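Local coordinates for agmatinase (Burkholderia thailandensis, PDB 4DZ4) that probably hydrolyses agmatine to putrescine and urea at a two-manganese centre, at the interface of chains A and B. Residues are numbered along the deposited sequence; one frame, centred on the assembly and turned at random. Chains: chain A/B, Agmatinase.

The four contacts lie along one continuous face between two copies of the subunit in a deposited hexamer. Contact 1 is central: the centres of its C-alpha atoms lie about 7 Å from those of contact 2, 9 Å from contact 3 and 11 Å from contact 4. It shares A:Leu272 and B:Ala263 with contact 2, A:Tyr86 and B:Arg203 with contact 3, and A:Gln79 with contact 4. The outer three lie 15 to 16 Å from one another. Because the patches are joined through shared residues, the seam probably behaves as one surface, built largely from loops and the helices 268-276 and 300-322.

Contact 1: the interface of chains A and B. Residues chain A 79, 86, 272, 303-304, 307; chain B 203, 261-263.
A:His307, on helix 300-322, turns its imidazole flat against B:Ala263, whose CB sits over one ring face 3.7 Å from the centroid. The small methyl lets the ring come close, and A:Leu272 touches the same CB more distantly with CD1, at 4.0 Å. Crossing at about a right angle to the imidazole, B:Val262 brings its CG1 branch against A:His307 CE1; with CG1 anti to the backbone N (chi1 -176°), that methyl points at the ring. Packing is tightest one helical turn earlier, where A:Ile303 CD1 presses on the pyrrolidine CG of B:Pro261 at 3.3 Å.

The looser side is polar and carries water. The side-chain amide NE2 of A:Gln79 donates to B:Pro261 O at 2.9 Å, bent at the hydrogen (131°) and tilted from the carbonyl plane. Its extended chain suits a glutamine that must reach a backbone carbonyl. Water 1 joins that same oxygen to A:His307 NE2, lying 2.9 Å from the imidazole nitrogen. Away from this bridge, A:Tyr86 offers the rim of one ring face to B:Arg203 CA at 3.7 Å. Behind the strip, the B:Arg203 guanidinium grips B:Val262 O side-on with NE and NH1, the latter at 2.9 Å, holding the carbonyl turned away from chain A. The site sets the 261-263 loop of one subunit against the C-terminal helix of its neighbour and probably supports oligomer assembly.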
loop_
_atom_site.group_PDB
_atom_site.type_symbol
_atom_site.label_atom_id
_atom_site.label_comp_id
_atom_site.label_asym_id
_atom_site.label_seq_id
_atom_site.Cartn_x
_atom_site.Cartn_y
_atom_site.Cartn_z
ATOM N N GLN A 79 -11.475 17.762 -6.120
ATOM C CA GLN A 79 -11.093 19.061 -5.527
ATOM C C GLN A 79 -11.082 20.167 -6.577
ATOM O O GLN A 79 -11.394 21.311 -6.257
ATOM C CB GLN A 79 -9.708 18.979 -4.940
ATOM C CG GLN A 79 -9.638 18.089 -3.733
ATOM C CD GLN A 79 -8.226 18.043 -3.236
ATOM O OE1 GLN A 79 -7.789 18.937 -2.497
ATOM N NE2 GLN A 79 -7.481 17.034 -3.685
ATOM N N TYR A 86 -6.963 27.634 -10.404
ATOM C CA TYR A 86 -5.879 28.578 -10.152
ATOM C C TYR A 86 -4.800 28.456 -11.248
ATOM O O TYR A 86 -4.438 27.342 -11.596
ATOM C CB TYR A 86 -5.241 28.288 -8.774
ATOM C CG TYR A 86 -4.327 29.409 -8.320
ATOM C CD1 TYR A 86 -4.844 30.533 -7.695
ATOM C CD2 TYR A 86 -2.954 29.385 -8.602
ATOM C CE1 TYR A 86 -4.039 31.591 -7.314
ATOM C CE2 TYR A 86 -2.132 30.446 -8.224
ATOM C CZ TYR A 86 -2.674 31.541 -7.582
ATOM O OH TYR A 86 -1.919 32.614 -7.204
ATOM N N LEU A 272 2.592 21.954 -15.453
ATOM C CA LEU A 272 1.422 22.856 -15.415
ATOM C C LEU A 272 1.776 24.286 -15.815
ATOM O O LEU A 272 0.996 24.958 -16.495
ATOM C CB LEU A 272 0.732 22.800 -14.055
ATOM C CG LEU A 272 0.248 21.387 -13.712
ATOM C CD1 LEU A 272 -0.170 21.360 -12.238
ATOM C CD2 LEU A 272 -0.878 20.925 -14.668
ATOM N N ILE A 303 -4.248 12.789 -9.699
ATOM C CA ILE A 303 -4.461 14.208 -9.360
ATOM C C ILE A 303 -3.695 15.107 -10.330
ATOM O O ILE A 303 -4.258 16.050 -10.889
ATOM C CB ILE A 303 -4.066 14.495 -7.903
ATOM C CG1 ILE A 303 -5.077 13.797 -6.969
ATOM C CG2 ILE A 303 -4.072 15.999 -7.620
ATOM C CD1 ILE A 303 -4.672 13.796 -5.491
ATOM N N ALA A 304 -2.433 14.778 -10.581
ATOM C CA ALA A 304 -1.663 15.573 -11.571
ATOM C C ALA A 304 -2.328 15.529 -12.952
ATOM O O ALA A 304 -2.430 16.583 -13.631
ATOM C CB ALA A 304 -0.204 15.095 -11.629
ATOM N N HIS A 307 -5.358 17.744 -13.016
ATOM C CA HIS A 307 -4.918 19.154 -13.118
ATOM C C HIS A 307 -4.591 19.522 -14.552
ATOM O O HIS A 307 -4.980 20.605 -15.019
ATOM C CB HIS A 307 -3.683 19.408 -12.234
ATOM C CG HIS A 307 -4.004 19.789 -10.796
ATOM N ND1 HIS A 307 -4.025 21.077 -10.369
ATOM C CD2 HIS A 307 -4.250 19.002 -9.678
ATOM C CE1 HIS A 307 -4.265 21.106 -9.043
ATOM N NE2 HIS A 307 -4.406 19.831 -8.617
ATOM N N ARG B 203 -1.966 27.945 -4.114
ATOM C CA ARG B 203 -2.262 27.578 -5.479
ATOM C C ARG B 203 -3.735 27.189 -5.601
ATOM O O ARG B 203 -4.127 26.324 -6.397
ATOM C CB ARG B 203 -1.285 26.509 -5.986
ATOM C CG ARG B 203 -1.206 25.291 -5.088
ATOM C CD ARG B 203 0.045 24.494 -5.472
ATOM N NE ARG B 203 0.160 23.230 -4.704
ATOM C CZ ARG B 203 0.723 23.079 -3.509
ATOM N NH1 ARG B 203 0.799 21.847 -2.968
ATOM N NH2 ARG B 203 1.213 24.127 -2.838
ATOM N N PRO B 261 -4.817 17.281 -1.334
ATOM C CA PRO B 261 -3.587 17.463 -2.132
ATOM C C PRO B 261 -3.802 18.282 -3.395
ATOM O O PRO B 261 -4.790 18.055 -4.118
ATOM C CB PRO B 261 -3.200 16.025 -2.506
ATOM C CG PRO B 261 -4.514 15.275 -2.510
ATOM C CD PRO B 261 -5.241 15.863 -1.307
ATOM N N VAL B 262 -2.904 19.240 -3.646
ATOM C CA VAL B 262 -2.999 20.087 -4.842
ATOM C C VAL B 262 -1.648 20.040 -5.591
ATOM O O VAL B 262 -0.589 20.333 -5.009
ATOM C CB VAL B 262 -3.341 21.561 -4.464
ATOM C CG1 VAL B 262 -3.533 22.401 -5.721
ATOM C CG2 VAL B 262 -4.585 21.629 -3.586
ATOM N N ALA B 263 -1.674 19.663 -6.869
ATOM C CA ALA B 263 -0.445 19.563 -7.667
ATOM C C ALA B 263 0.285 20.909 -7.774
ATOM O O ALA B 263 -0.351 21.983 -7.738
ATOM C CB ALA B 263 -0.759 19.057 -9.082
HETATM O O HOH W 1 -6.315 19.024 -6.521
#

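Contact 2: the interface of chains A and B. Residues chain A 254, 268-269, 272; chain B 251, 253-254, 263-264.
A:Ser268 and B:Asp251 carry the polar link. The serine hydroxyl OG lies 3.1 Å from carboxylate OD1, a hydrogen bond the hydroxyl can donate, and water 2 forms a second path from OG to OD2. OG stands between its backbone N and carbonyl carbon (chi1 54°), which points it across the seam; B:Gly264 N also makes a weak bond to it. Within chain B the carboxylate is held at both oxygens. B:Gly264 N meets B:Asp251 OD1 nearly along the C-O axis at 2.7 Å. B:Ala253 N donates almost straight (173° at H) to B:Asp251 OD2 at 2.9 Å. An aspartate suits this place because its short chain can tie two loop amides.

Apolar contact centres on the A:Phe254 ring. B:Ala253 CB covers one face, 3.9 Å from the centroid, while A:Ser268 N lies above the opposite face, towards the rim. The B:Asp251 carboxylate comes to the ring edge, its plane turned 69° from the ring. The two copies of Phe254 approach at 4.2 Å between A:Phe254 CE1 and B:Phe254 CE2. A:Ala269 packs on B:Gly264, both small enough for backbones to come near.

In the fold, the first turn of helix 268-276 in chain A faces the loop at B:Ala263 and B:Gly264 and the stretch from B:Asp251 to B:Phe254, just after the 3-10 helix 247-249 that holds the manganese ligand B:Asp248.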
loop_
_atom_site.group_PDB
_atom_site.type_symbol
_atom_site.label_atom_id
_atom_site.label_comp_id
_atom_site.label_asym_id
_atom_site.label_seq_id
_atom_site.Cartn_x
_atom_site.Cartn_y
_atom_site.Cartn_z
ATOM N N PHE A 254 6.410 12.167 -8.852
ATOM C CA PHE A 254 5.135 12.852 -9.041
ATOM C C PHE A 254 4.091 11.959 -9.691
ATOM O O PHE A 254 2.912 12.193 -9.501
ATOM C CB PHE A 254 5.318 14.086 -9.938
ATOM C CG PHE A 254 6.329 15.026 -9.403
ATOM C CD1 PHE A 254 5.964 16.042 -8.518
ATOM C CD2 PHE A 254 7.674 14.868 -9.750
ATOM C CE1 PHE A 254 6.923 16.893 -7.985
ATOM C CE2 PHE A 254 8.638 15.719 -9.203
ATOM C CZ PHE A 254 8.258 16.722 -8.313
ATOM N N SER A 268 5.219 18.247 -11.511
ATOM C CA SER A 268 3.903 18.762 -11.940
ATOM C C SER A 268 3.936 20.290 -12.043
ATOM O O SER A 268 3.249 20.836 -12.901
ATOM C CB SER A 268 2.777 18.286 -11.013
ATOM O OG SER A 268 3.068 18.614 -9.680
ATOM N N ALA A 269 4.721 20.977 -11.196
ATOM C CA ALA A 269 4.809 22.439 -11.266
ATOM C C ALA A 269 5.337 22.855 -12.643
ATOM O O ALA A 269 4.789 23.759 -13.262
ATOM C CB ALA A 269 5.689 23.020 -10.148
ATOM N N LEU A 272 2.592 21.954 -15.453
ATOM C CA LEU A 272 1.422 22.856 -15.415
ATOM C C LEU A 272 1.776 24.286 -15.815
ATOM O O LEU A 272 0.996 24.958 -16.495
ATOM C CB LEU A 272 0.732 22.800 -14.055
ATOM C CG LEU A 272 0.248 21.387 -13.712
ATOM C CD1 LEU A 272 -0.170 21.360 -12.238
ATOM C CD2 LEU A 272 -0.878 20.925 -14.668
ATOM N N ASP B 251 4.363 19.808 -2.451
ATOM C CA ASP B 251 3.722 19.068 -3.523
ATOM C C ASP B 251 3.310 17.656 -3.053
ATOM O O ASP B 251 3.956 17.120 -2.169
ATOM C CB ASP B 251 4.689 18.949 -4.698
ATOM C CG ASP B 251 3.999 18.428 -5.918
ATOM O OD1 ASP B 251 3.446 19.267 -6.650
ATOM O OD2 ASP B 251 3.962 17.189 -6.122
ATOM N N ALA B 253 3.919 14.947 -4.285
ATOM C CA ALA B 253 5.094 14.032 -4.378
ATOM C C ALA B 253 5.857 13.942 -3.037
ATOM O O ALA B 253 6.315 12.866 -2.664
ATOM C CB ALA B 253 6.032 14.444 -5.510
ATOM N N PHE B 254 5.951 15.070 -2.322
ATOM C CA PHE B 254 6.686 15.153 -1.046
ATOM C C PHE B 254 5.747 14.901 0.140
ATOM O O PHE B 254 6.191 14.469 1.195
ATOM C CB PHE B 254 7.372 16.536 -0.913
ATOM C CG PHE B 254 8.306 16.833 -2.049
ATOM C CD1 PHE B 254 9.674 16.468 -1.986
ATOM C CD2 PHE B 254 7.815 17.474 -3.191
ATOM C CE1 PHE B 254 10.511 16.735 -3.074
ATOM C CE2 PHE B 254 8.629 17.725 -4.271
ATOM C CZ PHE B 254 9.985 17.346 -4.224
ATOM N N ALA B 263 -1.674 19.663 -6.869
ATOM C CA ALA B 263 -0.445 19.563 -7.667
ATOM C C ALA B 263 0.285 20.909 -7.774
ATOM O O ALA B 263 -0.351 21.983 -7.738
ATOM C CB ALA B 263 -0.759 19.057 -9.082
ATOM N N GLY B 264 1.609 20.835 -7.915
ATOM C CA GLY B 264 2.425 22.015 -8.285
ATOM C C GLY B 264 3.040 22.696 -7.076
ATOM O O GLY B 264 3.409 23.880 -7.153
HETATM O O HOH W 2 1.944 16.844 -8.056
#

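Contact 3: the interface of chains A and B. Residues chain A 83-86, 89; chain B 203-205.
A:Asn84 O, a backbone carbonyl, binds water 3 at 2.7 Å, and the same water meets B:Trp205 N at 2.9 Å, so the two main chains are joined through solvent. Beside this bridge lies the indole of B:Trp205. A:Gly89 CA rests over the centre of one indole face, 3.4 Å from CD2, and without a side chain its backbone can lie this near the ring. CG of the tryptophan is anti to its backbone N (chi1 -173°), which carries the ring towards the loop of chain A.

Further along, the A:Asn84 side-chain amide lies past the CD1 rim of the indole, the planes 17° apart, without stacking over the ring. Its ND2 is 3.6 Å from B:Trp205 CD1, and A:Asn84 CB touches the same carbon at 3.7 Å. A:Tyr86 meets the indole rim to rim, its CD1 in the indole plane 3.9 Å from B:Trp205 CE3. The same tyrosine CD1 also touches the backbone O of B:Thr204. A:Leu83 adds a branched aliphatic end, CD1 meeting B:Thr204 CB at 3.8 Å.

Chain A contributes the loop between helix 69-76 and the short helical turn 92-94; chain B contributes the segment that follows the short strand at 202 and precedes strand 213-216.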
loop_
_atom_site.group_PDB
_atom_site.type_symbol
_atom_site.label_atom_id
_atom_site.label_comp_id
_atom_site.label_asym_id
_atom_site.label_seq_id
_atom_site.Cartn_x
_atom_site.Cartn_y
_atom_site.Cartn_z
ATOM N N LEU A 83 -13.445 24.792 -6.451
ATOM C CA LEU A 83 -12.981 26.180 -6.471
ATOM C C LEU A 83 -12.740 26.591 -7.903
ATOM O O LEU A 83 -12.575 25.718 -8.768
ATOM C CB LEU A 83 -11.649 26.286 -5.686
ATOM C CG LEU A 83 -11.759 25.923 -4.220
ATOM C CD1 LEU A 83 -10.354 25.953 -3.622
ATOM C CD2 LEU A 83 -12.710 26.878 -3.492
ATOM N N ASN A 84 -12.730 27.900 -8.178
ATOM C CA ASN A 84 -12.309 28.338 -9.497
ATOM C C ASN A 84 -10.872 27.844 -9.704
ATOM O O ASN A 84 -10.053 28.013 -8.799
ATOM C CB ASN A 84 -12.260 29.857 -9.596
ATOM C CG ASN A 84 -13.641 30.503 -9.620
ATOM O OD1 ASN A 84 -14.679 29.825 -9.636
ATOM N ND2 ASN A 84 -13.652 31.815 -9.642
ATOM N N PRO A 85 -10.552 27.290 -10.893
ATOM C CA PRO A 85 -9.158 26.893 -11.119
ATOM C C PRO A 85 -8.125 28.003 -10.950
ATOM O O PRO A 85 -8.388 29.172 -11.267
ATOM C CB PRO A 85 -9.172 26.382 -12.564
ATOM C CG PRO A 85 -10.548 25.827 -12.742
ATOM C CD PRO A 85 -11.436 26.766 -11.962
ATOM N N TYR A 86 -6.963 27.634 -10.404
ATOM C CA TYR A 86 -5.879 28.578 -10.152
ATOM C C TYR A 86 -4.800 28.456 -11.248
ATOM O O TYR A 86 -4.438 27.342 -11.596
ATOM C CB TYR A 86 -5.241 28.288 -8.774
ATOM C CG TYR A 86 -4.327 29.409 -8.320
ATOM C CD1 TYR A 86 -4.844 30.533 -7.695
ATOM C CD2 TYR A 86 -2.954 29.385 -8.602
ATOM C CE1 TYR A 86 -4.039 31.591 -7.314
ATOM C CE2 TYR A 86 -2.132 30.446 -8.224
ATOM C CZ TYR A 86 -2.674 31.541 -7.582
ATOM O OH TYR A 86 -1.919 32.614 -7.204
ATOM N N GLY A 89 -8.804 31.937 -12.040
ATOM C CA GLY A 89 -9.702 32.772 -11.231
ATOM C C GLY A 89 -11.106 32.961 -11.794
ATOM O O GLY A 89 -11.788 33.934 -11.444
ATOM N N ARG B 203 -1.966 27.945 -4.114
ATOM C CA ARG B 203 -2.262 27.578 -5.479
ATOM C C ARG B 203 -3.735 27.189 -5.601
ATOM O O ARG B 203 -4.127 26.324 -6.397
ATOM C CB ARG B 203 -1.285 26.509 -5.986
ATOM C CG ARG B 203 -1.206 25.291 -5.088
ATOM C CD ARG B 203 0.045 24.494 -5.472
ATOM N NE ARG B 203 0.160 23.230 -4.704
ATOM C CZ ARG B 203 0.723 23.079 -3.509
ATOM N NH1 ARG B 203 0.799 21.847 -2.968
ATOM N NH2 ARG B 203 1.213 24.127 -2.838
ATOM N N THR B 204 -4.562 27.908 -4.856
ATOM C CA THR B 204 -5.994 27.800 -5.048
ATOM C C THR B 204 -6.575 29.199 -5.025
ATOM O O THR B 204 -5.955 30.119 -4.491
ATOM C CB THR B 204 -6.642 26.891 -3.971
ATOM O OG1 THR B 204 -6.232 27.309 -2.672
ATOM C CG2 THR B 204 -6.265 25.409 -4.188
ATOM N N TRP B 205 -7.751 29.343 -5.634
ATOM C CA TRP B 205 -8.370 30.650 -5.892
ATOM C C TRP B 205 -9.355 31.129 -4.842
ATOM O O TRP B 205 -10.223 30.366 -4.395
ATOM C CB TRP B 205 -9.080 30.649 -7.251
ATOM C CG TRP B 205 -9.574 32.037 -7.585
ATOM C CD1 TRP B 205 -10.870 32.522 -7.478
ATOM C CD2 TRP B 205 -8.770 33.184 -8.014
ATOM N NE1 TRP B 205 -10.929 33.852 -7.825
ATOM C CE2 TRP B 205 -9.706 34.312 -8.148
ATOM C CE3 TRP B 205 -7.431 33.385 -8.294
ATOM C CZ2 TRP B 205 -9.286 35.581 -8.552
ATOM C CZ3 TRP B 205 -7.016 34.676 -8.703
ATOM C CH2 TRP B 205 -7.918 35.740 -8.818
HETATM O O HOH W 3 -8.350 26.911 -7.013
#

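Contact 4: the interface of chains A and B. Residues chain A 28, 78-79, 299; chain B 62-63.
The loop that follows strand 49-54 of the arginase-family fold supplies B:Phe62 and B:Arg63, which together reach into chain A. B:Phe62 is the apolar half. Its CG is anti to the backbone N (chi1 -179°), which lays the ring against the partner, and chain A side chains cover one of its faces. A:Val78 CG2 meets the far end of the ring, 3.6 Å from B:Phe62 CZ. A:Thr28 CG2 lies over the same face nearer the ring's root, 3.7 Å from B:Phe62 CD1. The aliphatic stem of A:Gln79 touches B:Phe62 CD2 through CG at 3.7 Å, and its amide also lies against the rim. A large flat hydrocarbon suits a surface of methyl and methylene groups, to which even threonine and glutamine present carbon. B:Arg63 CG, from the ring's own chain, backs the other face 3.9 Å above the ring plane of B:Phe62, so the phenyl group is sandwiched.

The polar half is a salt bridge. B:Arg63 NH2 donates to A:Glu299 OE1 at 2.9 Å, with 159° at the hydrogen, using the anti lone pair, away from the other carboxylate oxygen. OE1 lies close to the guanidinium plane, though carboxylate and guanidinium planes differ by 34°. The two long chains slide past each other in opposite directions, and B:Arg63 is extended from CG to NE, which carries its NH2 to the carboxylate. The guanidinium would probably favour the charged form of A:Glu299, which immediately precedes helix 300-322.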
loop_
_atom_site.group_PDB
_atom_site.type_symbol
_atom_site.label_atom_id
_atom_site.label_comp_id
_atom_site.label_asym_id
_atom_site.label_seq_id
_atom_site.Cartn_x
_atom_site.Cartn_y
_atom_site.Cartn_z
ATOM N N THR A 28 -16.939 17.176 -1.147
ATOM C CA THR A 28 -15.850 16.777 -2.025
ATOM C C THR A 28 -15.660 15.260 -2.006
ATOM O O THR A 28 -15.292 14.662 -3.025
ATOM C CB THR A 28 -14.535 17.483 -1.639
ATOM O OG1 THR A 28 -14.791 18.879 -1.465
ATOM C CG2 THR A 28 -13.441 17.277 -2.767
ATOM N N VAL A 78 -12.135 15.656 -8.088
ATOM C CA VAL A 78 -13.120 16.240 -7.152
ATOM C C VAL A 78 -12.729 17.591 -6.527
ATOM O O VAL A 78 -13.545 18.507 -6.438
ATOM C CB VAL A 78 -13.625 15.205 -6.121
ATOM C CG1 VAL A 78 -14.417 14.079 -6.824
ATOM C CG2 VAL A 78 -12.485 14.615 -5.270
ATOM N N GLN A 79 -11.475 17.762 -6.120
ATOM C CA GLN A 79 -11.093 19.061 -5.527
ATOM C C GLN A 79 -11.082 20.167 -6.577
ATOM O O GLN A 79 -11.394 21.311 -6.257
ATOM C CB GLN A 79 -9.708 18.979 -4.940
ATOM C CG GLN A 79 -9.638 18.089 -3.733
ATOM C CD GLN A 79 -8.226 18.043 -3.236
ATOM O OE1 GLN A 79 -7.789 18.937 -2.497
ATOM N NE2 GLN A 79 -7.481 17.034 -3.685
ATOM N N GLU A 299 -3.387 8.574 -4.931
ATOM C CA GLU A 299 -3.960 9.235 -6.109
ATOM C C GLU A 299 -3.109 10.345 -6.707
ATOM O O GLU A 299 -3.603 11.101 -7.542
ATOM C CB GLU A 299 -5.341 9.821 -5.811
ATOM C CG GLU A 299 -6.342 8.835 -5.281
ATOM C CD GLU A 299 -7.704 9.514 -5.124
ATOM O OE1 GLU A 299 -7.847 10.464 -4.314
ATOM O OE2 GLU A 299 -8.628 9.122 -5.850
ATOM N N PHE B 62 -12.305 17.330 2.429
ATOM C CA PHE B 62 -12.154 16.201 1.499
ATOM C C PHE B 62 -11.850 14.945 2.295
ATOM O O PHE B 62 -12.753 14.419 2.946
ATOM C CB PHE B 62 -11.155 16.505 0.359
ATOM C CG PHE B 62 -10.998 15.364 -0.648
ATOM C CD1 PHE B 62 -12.027 14.426 -0.854
ATOM C CD2 PHE B 62 -9.826 15.235 -1.373
ATOM C CE1 PHE B 62 -11.877 13.379 -1.767
ATOM C CE2 PHE B 62 -9.670 14.203 -2.302
ATOM C CZ PHE B 62 -10.682 13.264 -2.483
ATOM N N ARG B 63 -10.614 14.447 2.253
ATOM C CA ARG B 63 -10.324 13.211 3.002
ATOM C C ARG B 63 -10.205 13.503 4.491
ATOM O O ARG B 63 -9.600 14.505 4.870
ATOM C CB ARG B 63 -8.988 12.636 2.573
ATOM C CG ARG B 63 -8.927 12.250 1.105
ATOM C CD ARG B 63 -7.440 12.311 0.716
ATOM N NE ARG B 63 -7.176 11.746 -0.621
ATOM C CZ ARG B 63 -5.963 11.739 -1.185
ATOM N NH1 ARG B 63 -4.931 12.295 -0.535
ATOM N NH2 ARG B 63 -5.798 11.202 -2.403
#